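Local coordinates for protein cellulase (Soil metagenome, PDB 5I2U) that probably hydrolyses the beta-1,4-glucosidic bonds of cellulose as a halotolerant glycoside hydrolase family 5 enzyme built on a TIM barrel, at residues Arg57-Gly62 against Trp284-Lys289; Met295-Ala300 against Leu310-Gly315. All blocks are in the same frame, centred on the assembly; numbering follows the deposited sequence.

Contact 1: Arg57-Gly62 against Trp284-Lys289; sequences RGASLG and WSVSDK
With OG of Ser60 and CG of Trp284 both anti to their backbone N (chi1 -174° and 176°), the serine hydroxyl reaches the indole edge, near its plane, where OG lies 3.5 Å from Trp284 CE3. The same OG donates to Leu61 O at 2.7 Å and is bonded to Arg89, so two partners fix its rotation. Over one indole face lies Gly62, its CA 4.1 Å from the centroid of the six-membered ring in a CH-pi contact; CB of Ser285 covers the rim on that side. The backbones join where Val286 N donates to Ser60 O at 3.0 Å. On the other side of the sheet Val286 packs its CG2 against Ala59 CB (3.9 Å) and its CB against Leu61 CD2. Here the first barrel strand, 57-61, meets the last, 281-286, closing the (beta/alpha)8 barrel. The peptide between Trp284 and Ser285 is cis, as in other family 5 glycosidases, in which the equivalent tryptophan commonly lines the sugar site. Ser60, Gly62 and the rings of His130 and Trp63 limit how the indole can turn, and a glycerol about 3 Å from its side chain is consistent with a place there.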
loop_
_atom_site.group_PDB
_atom_site.type_symbol
_atom_site.label_atom_id
_atom_site.label_comp_id
_atom_site.label_asym_id
_atom_site.label_seq_id
_atom_site.Cartn_x
_atom_site.Cartn_y
_atom_site.Cartn_z
ATOM N N ARG A 57 -4.867 5.121 -7.359
ATOM C CA ARG A 57 -4.934 6.087 -6.263
ATOM C C ARG A 57 -5.964 5.612 -5.264
ATOM O O ARG A 57 -7.090 5.297 -5.637
ATOM C CB ARG A 57 -5.349 7.454 -6.783
ATOM C CG ARG A 57 -4.358 8.079 -7.755
ATOM C CD ARG A 57 -5.086 8.391 -9.031
ATOM N NE ARG A 57 -4.247 8.952 -10.076
ATOM C CZ ARG A 57 -4.586 8.974 -11.363
ATOM N NH1 ARG A 57 -5.763 8.489 -11.771
ATOM N NH2 ARG A 57 -3.745 9.496 -12.255
ATOM N N GLY A 58 -5.568 5.533 -3.998
ATOM C CA GLY A 58 -6.487 5.119 -2.944
ATOM C C GLY A 58 -5.981 5.351 -1.530
ATOM O O GLY A 58 -5.154 6.232 -1.291
ATOM N N ALA A 59 -6.487 4.544 -0.607
ATOM C CA ALA A 59 -6.265 4.734 0.818
ATOM C C ALA A 59 -5.994 3.400 1.529
ATOM O O ALA A 59 -6.554 2.380 1.162
ATOM C CB ALA A 59 -7.471 5.423 1.424
ATOM N N SER A 60 -5.111 3.440 2.530
ATOM C CA SER A 60 -4.794 2.295 3.370
ATOM C C SER A 60 -5.570 2.344 4.673
ATOM O O SER A 60 -5.643 3.388 5.322
ATOM C CB SER A 60 -3.313 2.275 3.700
ATOM O OG SER A 60 -2.957 1.093 4.404
ATOM N N LEU A 61 -6.155 1.205 5.048
ATOM C CA LEU A 61 -6.645 1.022 6.415
ATOM C C LEU A 61 -5.396 1.013 7.269
ATOM O O LEU A 61 -4.299 0.739 6.770
ATOM C CB LEU A 61 -7.413 -0.287 6.573
ATOM C CG LEU A 61 -8.627 -0.480 5.655
ATOM C CD1 LEU A 61 -9.256 -1.849 5.840
ATOM C CD2 LEU A 61 -9.678 0.598 5.888
ATOM N N GLY A 62 -5.530 1.385 8.534
ATOM C CA GLY A 62 -4.390 1.354 9.438
ATOM C C GLY A 62 -4.189 -0.057 9.979
ATOM O O GLY A 62 -4.999 -0.954 9.736
ATOM N N TRP A 284 -2.307 7.155 3.845
ATOM C CA TRP A 284 -2.426 6.563 5.211
ATOM C C TRP A 284 -2.909 7.604 6.243
ATOM O O TRP A 284 -2.371 8.712 6.256
ATOM C CB TRP A 284 -1.043 6.078 5.621
ATOM C CG TRP A 284 -0.874 5.522 7.015
ATOM C CD1 TRP A 284 -0.645 6.229 8.167
ATOM C CD2 TRP A 284 -0.899 4.145 7.389
ATOM N NE1 TRP A 284 -0.548 5.377 9.233
ATOM C CE2 TRP A 284 -0.692 4.090 8.789
ATOM C CE3 TRP A 284 -1.107 2.949 6.686
ATOM C CZ2 TRP A 284 -0.655 2.878 9.497
ATOM C CZ3 TRP A 284 -1.062 1.748 7.386
ATOM C CH2 TRP A 284 -0.827 1.722 8.780
ATOM N N SER A 285 -3.871 7.322 7.135
ATOM C CA SER A 285 -4.600 6.059 7.290
ATOM C C SER A 285 -6.062 6.315 7.588
ATOM O O SER A 285 -6.428 7.322 8.247
ATOM C CB SER A 285 -4.031 5.201 8.437
ATOM O OG SER A 285 -3.992 5.888 9.674
ATOM N N VAL A 286 -6.881 5.353 7.163
ATOM C CA VAL A 286 -8.319 5.347 7.456
ATOM C C VAL A 286 -8.450 4.781 8.861
ATOM O O VAL A 286 -8.569 3.570 9.059
ATOM C CB VAL A 286 -9.125 4.501 6.458
ATOM C CG1 VAL A 286 -10.598 4.547 6.798
ATOM C CG2 VAL A 286 -8.889 4.977 5.028
ATOM N N SER A 287 -8.391 5.684 9.821
ATOM C CA SER A 287 -8.334 5.366 11.242
ATOM C C SER A 287 -8.766 6.625 12.021
ATOM O O SER A 287 -8.898 7.698 11.427
ATOM C CB SER A 287 -6.903 4.943 11.628
ATOM O OG SER A 287 -5.919 5.943 11.317
ATOM N N ASP A 288 -8.954 6.494 13.335
ATOM C CA ASP A 288 -9.538 7.554 14.169
ATOM C C ASP A 288 -8.790 7.867 15.473
ATOM O O ASP A 288 -9.360 8.336 16.440
ATOM C CB ASP A 288 -11.023 7.260 14.446
ATOM C CG ASP A 288 -11.274 5.873 15.021
ATOM O OD1 ASP A 288 -10.319 5.104 15.231
ATOM O OD2 ASP A 288 -12.467 5.525 15.225
ATOM N N LYS A 289 -7.489 7.627 15.482
ATOM C CA LYS A 289 -6.651 8.010 16.605
ATOM C C LYS A 289 -6.552 9.541 16.606
ATOM O O LYS A 289 -6.764 10.166 15.570
ATOM C CB LYS A 289 -5.288 7.342 16.439
ATOM C CG LYS A 289 -4.244 7.615 17.515
ATOM C CD LYS A 289 -3.083 6.650 17.305
ATOM C CE LYS A 289 -1.852 6.991 18.131
ATOM N NZ LYS A 289 -0.734 6.054 17.825
#

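Contact 2: Met295-Ala300 against Leu310-Gly315; sequences MLLPRA and LLKPWG
Leu310 lays its CD2 methyl over the centre of the Arg299 guanidinium, 3.4 Å above the plane of that group. The arginine chain bends at chi3 (51°), curling its end back so that CB, CG and CZ all meet the one methyl, and the two side chains run at about a right angle. CD2 also reaches CB of Ala300. Alongside, Leu297 spreads its CD2 against Lys312 CD at 3.7 Å, while the repeatedly bent lysine chain carries NZ on to the backbone oxygens of Glu291 and Ser294. Leu296 and Leu311 form a single beta bridge: Leu297 N donates to Leu310 O at 2.9 Å, and Lys312 N to Met295 O at 2.8 Å, the latter from well above the carbonyl plane. The bridge clips the loop that follows the last barrel strand to the lead-in of helix 313-325, with Lys312 at its N-cap, and a type I turn from Leu297 to Ala300 brings Arg299 and Ala300 round onto Leu310. CD2 of Leu296 meets CD2 of Leu311 at 3.8 Å. The extended Met295 chain passes obliquely by the Trp314 indole: SD lies 5.0 Å from the centroid of the five-membered ring, a Met-aromatic contact, and the CE methyl comes within 3.5 Å of NE1, whose polar partner is Trp284 O. An alanine in place of Trp314 is likely to leave the Met295 sulfur and methyl without their aromatic neighbour and the Trp284 carbonyl without its donor. Gly315 lets Met295 O approach its CA to 3.5 Å, where any CB would collide with that oxygen.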
loop_
_atom_site.group_PDB
_atom_site.type_symbol
_atom_site.label_atom_id
_atom_site.label_comp_id
_atom_site.label_asym_id
_atom_site.label_seq_id
_atom_site.Cartn_x
_atom_site.Cartn_y
_atom_site.Cartn_z
ATOM N N MET A 295 -7.519 9.747 9.372
ATOM C CA MET A 295 -8.417 10.563 8.515
ATOM C C MET A 295 -9.816 10.852 9.081
ATOM O O MET A 295 -10.495 11.750 8.574
ATOM C CB MET A 295 -8.575 9.893 7.154
ATOM C CG MET A 295 -7.292 9.841 6.344
ATOM S SD MET A 295 -7.413 8.769 4.894
ATOM C CE MET A 295 -5.682 8.726 4.419
ATOM N N LEU A 296 -10.257 10.083 10.085
ATOM C CA LEU A 296 -11.647 10.142 10.577
ATOM C C LEU A 296 -11.744 10.492 12.058
ATOM O O LEU A 296 -10.853 10.190 12.831
ATOM C CB LEU A 296 -12.328 8.789 10.368
ATOM C CG LEU A 296 -12.371 8.240 8.938
ATOM C CD1 LEU A 296 -12.814 6.780 8.949
ATOM C CD2 LEU A 296 -13.283 9.085 8.063
ATOM N N LEU A 297 -12.848 11.118 12.446
ATOM C CA LEU A 297 -13.176 11.292 13.868
ATOM C C LEU A 297 -13.708 9.975 14.453
ATOM O O LEU A 297 -14.321 9.196 13.733
ATOM C CB LEU A 297 -14.239 12.369 14.063
ATOM C CG LEU A 297 -13.870 13.794 13.684
ATOM C CD1 LEU A 297 -15.020 14.718 14.054
ATOM C CD2 LEU A 297 -12.587 14.255 14.366
ATOM N N PRO A 298 -13.464 9.722 15.755
ATOM C CA PRO A 298 -13.991 8.512 16.404
ATOM C C PRO A 298 -15.497 8.318 16.284
ATOM O O PRO A 298 -15.953 7.197 16.256
ATOM C CB PRO A 298 -13.575 8.702 17.865
ATOM C CG PRO A 298 -12.284 9.457 17.754
ATOM C CD PRO A 298 -12.440 10.383 16.593
ATOM N N ARG A 299 -16.243 9.415 16.199
ATOM C CA ARG A 299 -17.688 9.388 16.008
ATOM C C ARG A 299 -18.130 8.712 14.725
ATOM O O ARG A 299 -19.258 8.246 14.643
ATOM C CB ARG A 299 -18.235 10.817 16.033
ATOM C CG ARG A 299 -19.748 10.926 15.899
ATOM C CD ARG A 299 -20.245 12.254 16.430
ATOM N NE ARG A 299 -19.515 13.384 15.861
ATOM C CZ ARG A 299 -19.796 13.993 14.706
ATOM N NH1 ARG A 299 -20.824 13.602 13.948
ATOM N NH2 ARG A 299 -19.031 15.006 14.305
ATOM N N ALA A 300 -17.249 8.672 13.727
ATOM C CA ALA A 300 -17.569 8.099 12.432
ATOM C C ALA A 300 -18.037 6.650 12.549
ATOM O O ALA A 300 -17.535 5.903 13.385
ATOM C CB ALA A 300 -16.372 8.194 11.514
ATOM N N LEU A 310 -17.197 14.557 9.787
ATOM C CA LEU A 310 -16.535 13.367 10.316
ATOM C C LEU A 310 -15.156 13.145 9.736
ATOM O O LEU A 310 -14.391 12.322 10.252
ATOM C CB LEU A 310 -17.407 12.133 10.073
ATOM C CG LEU A 310 -18.672 12.108 10.932
ATOM C CD1 LEU A 310 -19.688 11.115 10.382
ATOM C CD2 LEU A 310 -18.326 11.757 12.374
ATOM N N LEU A 311 -14.847 13.864 8.672
ATOM C CA LEU A 311 -13.537 13.811 8.059
ATOM C C LEU A 311 -12.620 14.769 8.774
ATOM O O LEU A 311 -12.972 15.916 8.993
ATOM C CB LEU A 311 -13.620 14.214 6.590
ATOM C CG LEU A 311 -14.448 13.306 5.695
ATOM C CD1 LEU A 311 -14.564 13.909 4.296
ATOM C CD2 LEU A 311 -13.853 11.908 5.642
ATOM N N LYS A 312 -11.458 14.282 9.160
ATOM C CA LYS A 312 -10.406 15.135 9.665
ATOM C C LYS A 312 -9.846 15.953 8.483
ATOM O O LYS A 312 -10.046 15.577 7.326
ATOM C CB LYS A 312 -9.302 14.294 10.306
ATOM C CG LYS A 312 -9.688 13.645 11.630
ATOM C CD LYS A 312 -9.278 14.491 12.833
ATOM C CE LYS A 312 -7.786 14.422 13.119
ATOM N NZ LYS A 312 -7.386 13.085 13.654
ATOM N N PRO A 313 -9.137 17.058 8.771
ATOM C CA PRO A 313 -8.474 17.830 7.711
ATOM C C PRO A 313 -7.692 16.973 6.694
ATOM O O PRO A 313 -7.876 17.135 5.486
ATOM C CB PRO A 313 -7.528 18.739 8.484
ATOM C CG PRO A 313 -8.153 18.901 9.828
ATOM C CD PRO A 313 -8.927 17.651 10.105
ATOM N N TRP A 314 -6.873 16.047 7.189
ATOM C CA TRP A 314 -6.159 15.082 6.329
ATOM C C TRP A 314 -7.104 14.138 5.571
ATOM O O TRP A 314 -6.814 13.741 4.443
ATOM C CB TRP A 314 -5.116 14.314 7.156
ATOM C CG TRP A 314 -4.455 13.156 6.481
ATOM C CD1 TRP A 314 -4.353 11.912 6.977
ATOM C CD2 TRP A 314 -3.831 13.125 5.185
ATOM N NE1 TRP A 314 -3.693 11.091 6.103
ATOM C CE2 TRP A 314 -3.356 11.814 4.991
ATOM C CE3 TRP A 314 -3.612 14.082 4.180
ATOM C CZ2 TRP A 314 -2.695 11.417 3.826
ATOM C CZ3 TRP A 314 -2.936 13.697 3.024
ATOM C CH2 TRP A 314 -2.492 12.371 2.859
ATOM N N GLY A 315 -8.234 13.794 6.189
ATOM C CA GLY A 315 -9.294 13.024 5.533
ATOM C C GLY A 315 -9.879 13.751 4.336
ATOM O O GLY A 315 -9.983 13.181 3.249
#

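Overall arrangement
The centres of the two contacts lie about 10 Å apart; contact 1 includes the end of strand 281-286, and contact 2 is formed by the loop that follows and the start of helix 313-325. Two probable hydrogen bonds couple them: Trp314 NE1 to Trp284 O at 2.7 Å, and Met295 N to Ser285 O at 2.9 Å. The first uses the carbonyl of the cis peptide, the second that of the peptide after it. Farther along, Asp288 CB packs 3.3 Å from Leu296 O. Contact 1 presents Trp284 toward the probable sugar site, whereas contact 2 lies about 20 Å from the chain's centre, consistent with a second-shell role behind Trp284.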